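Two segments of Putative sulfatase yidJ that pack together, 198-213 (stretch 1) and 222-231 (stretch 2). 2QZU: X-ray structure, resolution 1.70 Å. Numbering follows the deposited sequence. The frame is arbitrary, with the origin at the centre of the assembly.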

ATOM      1  N   GLN A 198     -15.616   3.268  -8.680  1.00 10.23           N
ATOM      2  CA  GLN A 198     -15.494   2.376  -9.824  1.00 11.00           C
ATOM      3  C   GLN A 198     -14.028   2.374 -10.240  1.00  6.77           C
ATOM      4  O   GLN A 198     -13.324   3.359 -10.019  1.00  5.59           O
ATOM      5  CB  GLN A 198     -16.377   2.889 -10.968  1.00 11.69           C
ATOM      6  CG  GLN A 198     -16.258   2.123 -12.271  1.00 19.07           C
ATOM      7  CD  GLN A 198     -17.383   2.450 -13.240  1.00 20.57           C
ATOM      8  OE1 GLN A 198     -17.756   3.612 -13.410  1.00 19.09           O
ATOM      9  NE2 GLN A 198     -17.931   1.424 -13.882  1.00 35.31           N
ATOM     10  N   TRP A 199     -13.568   1.275 -10.830  1.00  6.26           N
ATOM     11  CA  TRP A 199     -12.172   1.187 -11.253  1.00  7.63           C
ATOM     12  C   TRP A 199     -11.913   2.260 -12.310  1.00  5.31           C
ATOM     13  O   TRP A 199     -12.707   2.433 -13.230  1.00  6.84           O
ATOM     14  CB  TRP A 199     -11.877  -0.215 -11.808  1.00  4.11           C
ATOM     15  CG  TRP A 199     -10.404  -0.526 -11.964  1.00  4.11           C
ATOM     16  CD1 TRP A 199      -9.411  -0.302 -11.046  1.00  3.32           C
ATOM     17  CD2 TRP A 199      -9.776  -1.162 -13.083  1.00  2.56           C
ATOM     18  NE1 TRP A 199      -8.205  -0.761 -11.528  1.00  7.00           N
ATOM     19  CE2 TRP A 199      -8.400  -1.294 -12.777  1.00  5.78           C
ATOM     20  CE3 TRP A 199     -10.243  -1.635 -14.318  1.00  4.32           C
ATOM     21  CZ2 TRP A 199      -7.485  -1.881 -13.660  1.00  4.11           C
ATOM     22  CZ3 TRP A 199      -9.331  -2.221 -15.199  1.00  4.07           C
ATOM     23  CH2 TRP A 199      -7.968  -2.338 -14.864  1.00  3.85           C
ATOM     24  N   GLY A 200     -10.804   2.978 -12.162  1.00  5.14           N
ATOM     25  CA  GLY A 200     -10.466   4.047 -13.088  1.00  5.93           C
ATOM     26  C   GLY A 200     -10.745   3.796 -14.560  1.00  7.44           C
ATOM     27  O   GLY A 200     -11.537   4.523 -15.164  1.00  9.56           O
ATOM     28  N   PRO A 201     -10.108   2.782 -15.170  1.00  6.81           N
ATOM     29  CA  PRO A 201     -10.299   2.453 -16.587  1.00  7.99           C
ATOM     30  C   PRO A 201     -11.754   2.227 -16.967  1.00 10.97           C
ATOM     31  O   PRO A 201     -12.156   2.519 -18.089  1.00  8.28           O
ATOM     32  CB  PRO A 201      -9.452   1.196 -16.765  1.00  5.56           C
ATOM     33  CG  PRO A 201      -8.328   1.427 -15.796  1.00  7.05           C
ATOM     34  CD  PRO A 201      -9.075   1.916 -14.572  1.00  6.88           C
ATOM     35  N   GLU A 202     -12.528   1.686 -16.028  1.00 10.01           N
ATOM     36  CA  GLU A 202     -13.946   1.421 -16.249  1.00  9.76           C
ATOM     37  C   GLU A 202     -14.724   2.717 -16.391  1.00  8.72           C
ATOM     38  O   GLU A 202     -15.517   2.877 -17.321  1.00  7.89           O
ATOM     39  CB  GLU A 202     -14.530   0.626 -15.080  1.00 10.92           C
ATOM     40  CG  GLU A 202     -14.512  -0.870 -15.255  1.00 23.88           C
ATOM     41  CD  GLU A 202     -15.207  -1.584 -14.110  1.00 35.33           C
ATOM     42  OE1 GLU A 202     -16.345  -1.189 -13.771  1.00 32.17           O
ATOM     43  OE2 GLU A 202     -14.620  -2.536 -13.554  1.00 28.61           O
ATOM     44  N   TYR A 203     -14.496   3.636 -15.457  1.00  5.09           N
ATOM     45  CA  TYR A 203     -15.172   4.927 -15.463  1.00  7.03           C
ATOM     46  C   TYR A 203     -14.739   5.736 -16.679  1.00  7.24           C
ATOM     47  O   TYR A 203     -15.565   6.308 -17.394  1.00  7.78           O
ATOM     48  CB  TYR A 203     -14.835   5.704 -14.189  1.00  4.99           C
ATOM     49  CG  TYR A 203     -15.429   7.100 -14.147  1.00  8.07           C
ATOM     50  CD1 TYR A 203     -16.803   7.296 -13.987  1.00  9.54           C
ATOM     51  CD2 TYR A 203     -14.614   8.223 -14.270  1.00  7.37           C
ATOM     52  CE1 TYR A 203     -17.344   8.583 -13.952  1.00 10.39           C
ATOM     53  CE2 TYR A 203     -15.141   9.502 -14.236  1.00  6.35           C
ATOM     54  CZ  TYR A 203     -16.500   9.680 -14.076  1.00  8.70           C
ATOM     55  OH  TYR A 203     -17.004  10.956 -14.056  1.00 14.12           O
ATOM     56  N   GLU A 204     -13.434   5.776 -16.911  1.00  5.18           N
ATOM     57  CA  GLU A 204     -12.895   6.514 -18.037  1.00  3.87           C
ATOM     58  C   GLU A 204     -13.451   6.015 -19.363  1.00  6.82           C
ATOM     59  O   GLU A 204     -13.811   6.813 -20.225  1.00  5.79           O
ATOM     60  CB  GLU A 204     -11.368   6.445 -18.004  1.00  6.80           C
ATOM     61  CG  GLU A 204     -10.794   7.314 -16.893  1.00  4.48           C
ATOM     62  CD  GLU A 204      -9.462   6.823 -16.362  1.00 13.28           C
ATOM     63  OE1 GLU A 204      -8.878   5.896 -16.963  1.00 16.46           O
ATOM     64  OE2 GLU A 204      -8.999   7.375 -15.338  1.00 15.74           O
ATOM     65  N   ALA A 205     -13.533   4.699 -19.529  1.00  4.11           N
ATOM     66  CA  ALA A 205     -14.074   4.138 -20.758  1.00  7.18           C
ATOM     67  C   ALA A 205     -15.554   4.510 -20.889  1.00 10.45           C
ATOM     68  O   ALA A 205     -16.040   4.770 -21.989  1.00  9.33           O
ATOM     69  CB  ALA A 205     -13.901   2.616 -20.771  1.00  8.00           C
ATOM     70  N   SER A 206     -16.273   4.542 -19.769  1.00  4.72           N
ATOM     71  CA  SER A 206     -17.685   4.909 -19.811  1.00  6.70           C
ATOM     72  C   SER A 206     -17.864   6.360 -20.242  1.00  7.03           C
ATOM     73  O   SER A 206     -18.765   6.673 -21.017  1.00 12.30           O
ATOM     74  CB  SER A 206     -18.347   4.695 -18.451  1.00 10.16           C
ATOM     75  OG  SER A 206     -18.460   3.315 -18.170  1.00 11.74           O
ATOM     76  N   LYS A 207     -17.002   7.247 -19.749  1.00  8.29           N
ATOM     77  CA  LYS A 207     -17.097   8.656 -20.119  1.00 10.18           C
ATOM     78  C   LYS A 207     -16.645   8.857 -21.567  1.00  7.39           C
ATOM     79  O   LYS A 207     -17.148   9.737 -22.264  1.00  6.00           O
ATOM     80  CB  LYS A 207     -16.248   9.524 -19.183  1.00  7.58           C
ATOM     81  CG  LYS A 207     -16.647   9.442 -17.710  1.00 10.65           C
ATOM     82  CD  LYS A 207     -18.120   9.782 -17.474  1.00 22.16           C
ATOM     83  CE  LYS A 207     -18.430  11.242 -17.778  1.00 28.60           C
ATOM     84  NZ  LYS A 207     -19.850  11.587 -17.469  1.00 31.26           N
ATOM     85  N   ALA A 208     -15.691   8.043 -22.016  1.00  8.07           N
ATOM     86  CA  ALA A 208     -15.208   8.141 -23.393  1.00  7.80           C
ATOM     87  C   ALA A 208     -16.325   7.713 -24.341  1.00 11.44           C
ATOM     88  O   ALA A 208     -16.486   8.279 -25.419  1.00  8.46           O
ATOM     89  CB  ALA A 208     -13.984   7.251 -23.592  1.00  8.01           C
ATOM     90  N   ILE A 209     -17.098   6.711 -23.927  1.00  7.89           N
ATOM     91  CA  ILE A 209     -18.209   6.214 -24.731  1.00  8.88           C
ATOM     92  C   ILE A 209     -19.278   7.300 -24.862  1.00  7.51           C
ATOM     93  O   ILE A 209     -19.808   7.530 -25.948  1.00  9.17           O
ATOM     94  CB  ILE A 209     -18.797   4.924 -24.105  1.00 12.48           C
ATOM     95  CG1 ILE A 209     -17.783   3.785 -24.272  1.00 11.26           C
ATOM     96  CG2 ILE A 209     -20.128   4.567 -24.756  1.00  9.38           C
ATOM     97  CD1 ILE A 209     -18.177   2.490 -23.593  1.00 13.48           C
ATOM     98  N   GLU A 210     -19.589   7.978 -23.764  1.00  7.14           N
ATOM     99  CA  GLU A 210     -20.578   9.046 -23.832  1.00  8.21           C
ATOM    100  C   GLU A 210     -20.094  10.133 -24.787  1.00  7.28           C
ATOM    101  O   GLU A 210     -20.872  10.648 -25.595  1.00  8.93           O
ATOM    102  CB  GLU A 210     -20.828   9.638 -22.445  1.00  8.08           C
ATOM    103  CG  GLU A 210     -21.322   8.609 -21.446  1.00 16.00           C
ATOM    104  CD  GLU A 210     -21.710   9.218 -20.118  1.00 27.38           C
ATOM    105  OE1 GLU A 210     -21.008  10.140 -19.656  1.00 25.61           O
ATOM    106  OE2 GLU A 210     -22.713   8.763 -19.530  1.00 34.70           O
ATOM    107  N   TYR A 211     -18.812  10.477 -24.704  1.00  5.16           N
ATOM    108  CA  TYR A 211     -18.255  11.503 -25.581  1.00  7.77           C
ATOM    109  C   TYR A 211     -18.383  11.069 -27.040  1.00  7.63           C
ATOM    110  O   TYR A 211     -18.831  11.834 -27.895  1.00  6.58           O
ATOM    111  CB  TYR A 211     -16.777  11.742 -25.263  1.00  5.54           C
ATOM    112  CG  TYR A 211     -16.193  12.912 -26.023  1.00  7.43           C
ATOM    113  CD1 TYR A 211     -16.437  14.220 -25.617  1.00 14.58           C
ATOM    114  CD2 TYR A 211     -15.408  12.709 -27.156  1.00  7.07           C
ATOM    115  CE1 TYR A 211     -15.912  15.302 -26.317  1.00 10.69           C
ATOM    116  CE2 TYR A 211     -14.877  13.785 -27.867  1.00 11.34           C
ATOM    117  CZ  TYR A 211     -15.135  15.077 -27.440  1.00 15.01           C
ATOM    118  OH  TYR A 211     -14.612  16.149 -28.128  1.00 16.59           O
ATOM    119  N   ILE A 212     -17.984   9.833 -27.314  1.00  6.06           N
ATOM    120  CA  ILE A 212     -18.048   9.280 -28.661  1.00  7.51           C
ATOM    121  C   ILE A 212     -19.480   9.230 -29.200  1.00  7.18           C
ATOM    122  O   ILE A 212     -19.719   9.558 -30.366  1.00  7.23           O
ATOM    123  CB  ILE A 212     -17.410   7.871 -28.694  1.00  7.06           C
ATOM    124  CG1 ILE A 212     -15.897   8.004 -28.478  1.00  6.40           C
ATOM    125  CG2 ILE A 212     -17.714   7.187 -30.014  1.00  7.46           C
ATOM    126  CD1 ILE A 212     -15.165   6.688 -28.264  1.00  5.53           C
ATOM    127  N   ASN A 213     -20.429   8.830 -28.359  1.00  8.16           N
ATOM    128  CA  ASN A 213     -21.829   8.771 -28.774  1.00 11.15           C
ATOM    129  C   ASN A 213     -22.273  10.160 -29.236  1.00 13.69           C
ATOM    130  O   ASN A 213     -23.023  10.293 -30.203  1.00 11.23           O
ATOM    131  CB  ASN A 213     -22.719   8.322 -27.611  1.00  6.64           C
ATOM    132  CG  ASN A 213     -22.565   6.847 -27.279  1.00  7.57           C
ATOM    133  OD1 ASN A 213     -23.062   6.377 -26.253  1.00 16.33           O
ATOM    134  ND2 ASN A 213     -21.885   6.106 -28.144  1.00  4.46           N
ATOM    135  N   PHE A 222     -13.364  15.350 -34.364  1.00  8.03           N
ATOM    136  CA  PHE A 222     -13.089  15.380 -32.933  1.00  5.32           C
ATOM    137  C   PHE A 222     -11.784  14.670 -32.607  1.00  4.11           C
ATOM    138  O   PHE A 222     -11.297  13.836 -33.376  1.00  5.28           O
ATOM    139  CB  PHE A 222     -14.230  14.732 -32.129  1.00  6.24           C
ATOM    140  CG  PHE A 222     -14.321  13.234 -32.280  1.00  7.57           C
ATOM    141  CD1 PHE A 222     -15.036  12.667 -33.332  1.00  7.72           C
ATOM    142  CD2 PHE A 222     -13.709  12.391 -31.355  1.00  8.95           C
ATOM    143  CE1 PHE A 222     -15.145  11.278 -33.460  1.00 11.60           C
ATOM    144  CE2 PHE A 222     -13.812  11.001 -31.473  1.00 11.85           C
ATOM    145  CZ  PHE A 222     -14.532  10.444 -32.528  1.00 11.36           C
ATOM    146  N   ALA A 223     -11.213  15.038 -31.466  1.00  4.70           N
ATOM    147  CA  ALA A 223      -9.988  14.433 -30.965  1.00  6.65           C
ATOM    148  C   ALA A 223     -10.264  14.148 -29.498  1.00  6.72           C
ATOM    149  O   ALA A 223     -10.692  15.035 -28.757  1.00  6.81           O
ATOM    150  CB  ALA A 223      -8.803  15.396 -31.104  1.00  5.58           C
ATOM    151  N   LEU A 224     -10.039  12.908 -29.083  1.00  3.98           N
ATOM    152  CA  LEU A 224     -10.261  12.527 -27.697  1.00  5.04           C
ATOM    153  C   LEU A 224      -9.062  11.765 -27.166  1.00  3.04           C
ATOM    154  O   LEU A 224      -8.546  10.860 -27.825  1.00  6.02           O
ATOM    155  CB  LEU A 224     -11.515  11.646 -27.569  1.00  4.67           C
ATOM    156  CG  LEU A 224     -11.778  11.003 -26.197  1.00  5.94           C
ATOM    157  CD1 LEU A 224     -12.240  12.067 -25.214  1.00 11.10           C
ATOM    158  CD2 LEU A 224     -12.840   9.908 -26.321  1.00  6.75           C
ATOM    159  N   VAL A 225      -8.604  12.148 -25.983  1.00  3.59           N
ATOM    160  CA  VAL A 225      -7.500  11.453 -25.344  1.00  4.69           C
ATOM    161  C   VAL A 225      -8.086  10.731 -24.138  1.00  4.62           C
ATOM    162  O   VAL A 225      -8.869  11.308 -23.383  1.00  7.10           O
ATOM    163  CB  VAL A 225      -6.400  12.419 -24.831  1.00  5.01           C
ATOM    164  CG1 VAL A 225      -5.369  11.637 -24.026  1.00  3.11           C
ATOM    165  CG2 VAL A 225      -5.734  13.134 -25.995  1.00  9.57           C
ATOM    166  N   VAL A 226      -7.732   9.462 -23.976  1.00  4.69           N
ATOM    167  CA  VAL A 226      -8.177   8.683 -22.830  1.00  4.35           C
ATOM    168  C   VAL A 226      -6.864   8.204 -22.210  1.00  5.64           C
ATOM    169  O   VAL A 226      -6.185   7.344 -22.765  1.00  3.99           O
ATOM    170  CB  VAL A 226      -9.049   7.478 -23.249  1.00  5.09           C
ATOM    171  CG1 VAL A 226      -9.516   6.724 -22.015  1.00  8.49           C
ATOM    172  CG2 VAL A 226     -10.251   7.960 -24.049  1.00  3.40           C
ATOM    173  N   SER A 227      -6.513   8.794 -21.072  1.00  5.60           N
ATOM    174  CA  SER A 227      -5.270   8.497 -20.369  1.00  6.86           C
ATOM    175  C   SER A 227      -5.531   7.683 -19.101  1.00  5.86           C
ATOM    176  O   SER A 227      -5.843   8.241 -18.046  1.00  5.58           O
ATOM    177  CB  SER A 227      -4.573   9.819 -20.027  1.00  4.96           C
ATOM    178  OG  SER A 227      -3.356   9.615 -19.334  1.00  7.45           O
HETATM  179  N   MSE A 228      -5.393   6.363 -19.210  1.00  4.81           N
HETATM  180  CA  MSE A 228      -5.637   5.467 -18.080  1.00  6.39           C
HETATM  181  C   MSE A 228      -4.406   5.303 -17.200  1.00  4.03           C
HETATM  182  O   MSE A 228      -3.276   5.354 -17.684  1.00  7.16           O
HETATM  183  CB  MSE A 228      -6.095   4.105 -18.596  1.00  7.37           C
HETATM  184  CG  MSE A 228      -7.389   4.166 -19.396  1.00  4.56           C
HETATM  185 SE   MSE A 228      -7.813   2.450 -20.193  1.00 22.06          SE
HETATM  186  CE  MSE A 228      -9.555   2.887 -20.930  1.00 14.66           C
ATOM    187  N   ASN A 229      -4.636   5.093 -15.908  1.00  5.09           N
ATOM    188  CA  ASN A 229      -3.544   4.950 -14.951  1.00  6.60           C
ATOM    189  C   ASN A 229      -2.975   3.528 -14.900  1.00  5.11           C
ATOM    190  O   ASN A 229      -1.772   3.337 -15.083  1.00  5.67           O
ATOM    191  CB  ASN A 229      -4.000   5.414 -13.563  1.00  8.87           C
ATOM    192  CG  ASN A 229      -2.852   5.953 -12.729  1.00  9.42           C
ATOM    193  OD1 ASN A 229      -1.774   5.366 -12.691  1.00 11.74           O
ATOM    194  ND2 ASN A 229      -3.079   7.076 -12.056  1.00 15.04           N
ATOM    195  N   PRO A 230      -3.818   2.510 -14.637  1.00  5.46           N
ATOM    196  CA  PRO A 230      -3.246   1.157 -14.610  1.00  5.08           C
ATOM    197  C   PRO A 230      -2.647   0.914 -16.000  1.00  4.58           C
ATOM    198  O   PRO A 230      -3.121   1.485 -16.978  1.00  7.41           O
ATOM    199  CB  PRO A 230      -4.463   0.269 -14.362  1.00  3.76           C
ATOM    200  CG  PRO A 230      -5.413   1.171 -13.608  1.00  5.34           C
ATOM    201  CD  PRO A 230      -5.262   2.490 -14.331  1.00  4.50           C
ATOM    202  N   PRO A 231      -1.634   0.037 -16.118  1.00  6.84           N
ATOM    203  CA  PRO A 231      -0.984  -0.789 -15.099  1.00  8.40           C
ATOM    204  C   PRO A 231       0.053  -0.117 -14.195  1.00  8.22           C
ATOM    205  O   PRO A 231       0.951  -0.785 -13.689  1.00  8.20           O
ATOM    206  CB  PRO A 231      -0.382  -1.921 -15.922  1.00  6.23           C
ATOM    207  CG  PRO A 231       0.053  -1.210 -17.158  1.00  5.14           C
ATOM    208  CD  PRO A 231      -1.111  -0.291 -17.460  1.00  3.02           C
TER
HETATM  209  O   HOH W   1      -7.339   4.693 -15.027  1.00  6.75           O
HETATM  210  O   HOH W   2      -6.415   7.657 -15.466  1.00  9.98           O

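A helix, 200-213, lies along a strand, 222-228, with the two chain directions nearly antiparallel at 172° and the axes 8.8 Å apart at closest approach. That spacing leaves room for one layer of side chains, and no direct hydrogen bond crosses it. The contact, 577 Å² in all, is apolar packing with one buried carboxylate joined to the strand through water.

The first rule is periodicity. On the strand, Phe222, Leu224 and Val226 point toward the helix while Ala223 points away and Val225 makes no contact. The helix answers with Glu204, Ala208 and Tyr211, residues three or four apart and so on one side of it.

Tyr211 covers the most surface. Its ring is used in two ways. Leu224 CD1 sits over one face, 4.2 Å from the centroid of the Tyr211 ring and 28° off the normal, a CH-pi contact between methyl and aromatic cloud. Phe222 meets the edge, with its CD2 3.9 Å from Tyr211 CE2, so the two rings touch without stacking.

Leu224 serves several helix residues at once. While CD1 rests on Tyr211, the other methyl, Leu224 CD2, lies 4.0 Å from Ala208 CB and 4.2 Å from Ile212 CG1. Ala208 is small, and its CB is also 3.8 Å from Val226 CG2, so a single methyl packs against two successive inward-facing strand residues.

Met228, a selenomethionine in this crystal, ties with Leu224 for the largest share on the strand. The extended end of Met228 reaches the start of the helix, where Met228 SE is 4.0 Å from Pro201 CB and Met228 CE is 4.4 Å from Ala205 CB, one turn on. Beyond the strand, Pro230 continues the apolar surface: its CD lies 3.6 Å from Pro201 CG and its CG 3.7 Å from Trp199 CZ2. Trp199 is the N-cap residue, and its backbone O accepts a hydrogen bond from Tyr203 N at 3.1 Å.

Glu204 is the polar exception. Glu204 OE1 comes within 3.3 Å of Met228 CG, yet the carboxylate is not left dry. Water 1 donates to Glu204 OE1 at 2.8 Å and accepts from Asn229 N at 2.9 Å; water 2 donates to both Glu204 OE2, at 2.6 Å, and Ser227 O, at 2.7 Å. Two waters thus match a buried acid to a backbone donor and a backbone acceptor. The design lesson is to let apolar side chains fill the interface and to give a buried charge ordered water.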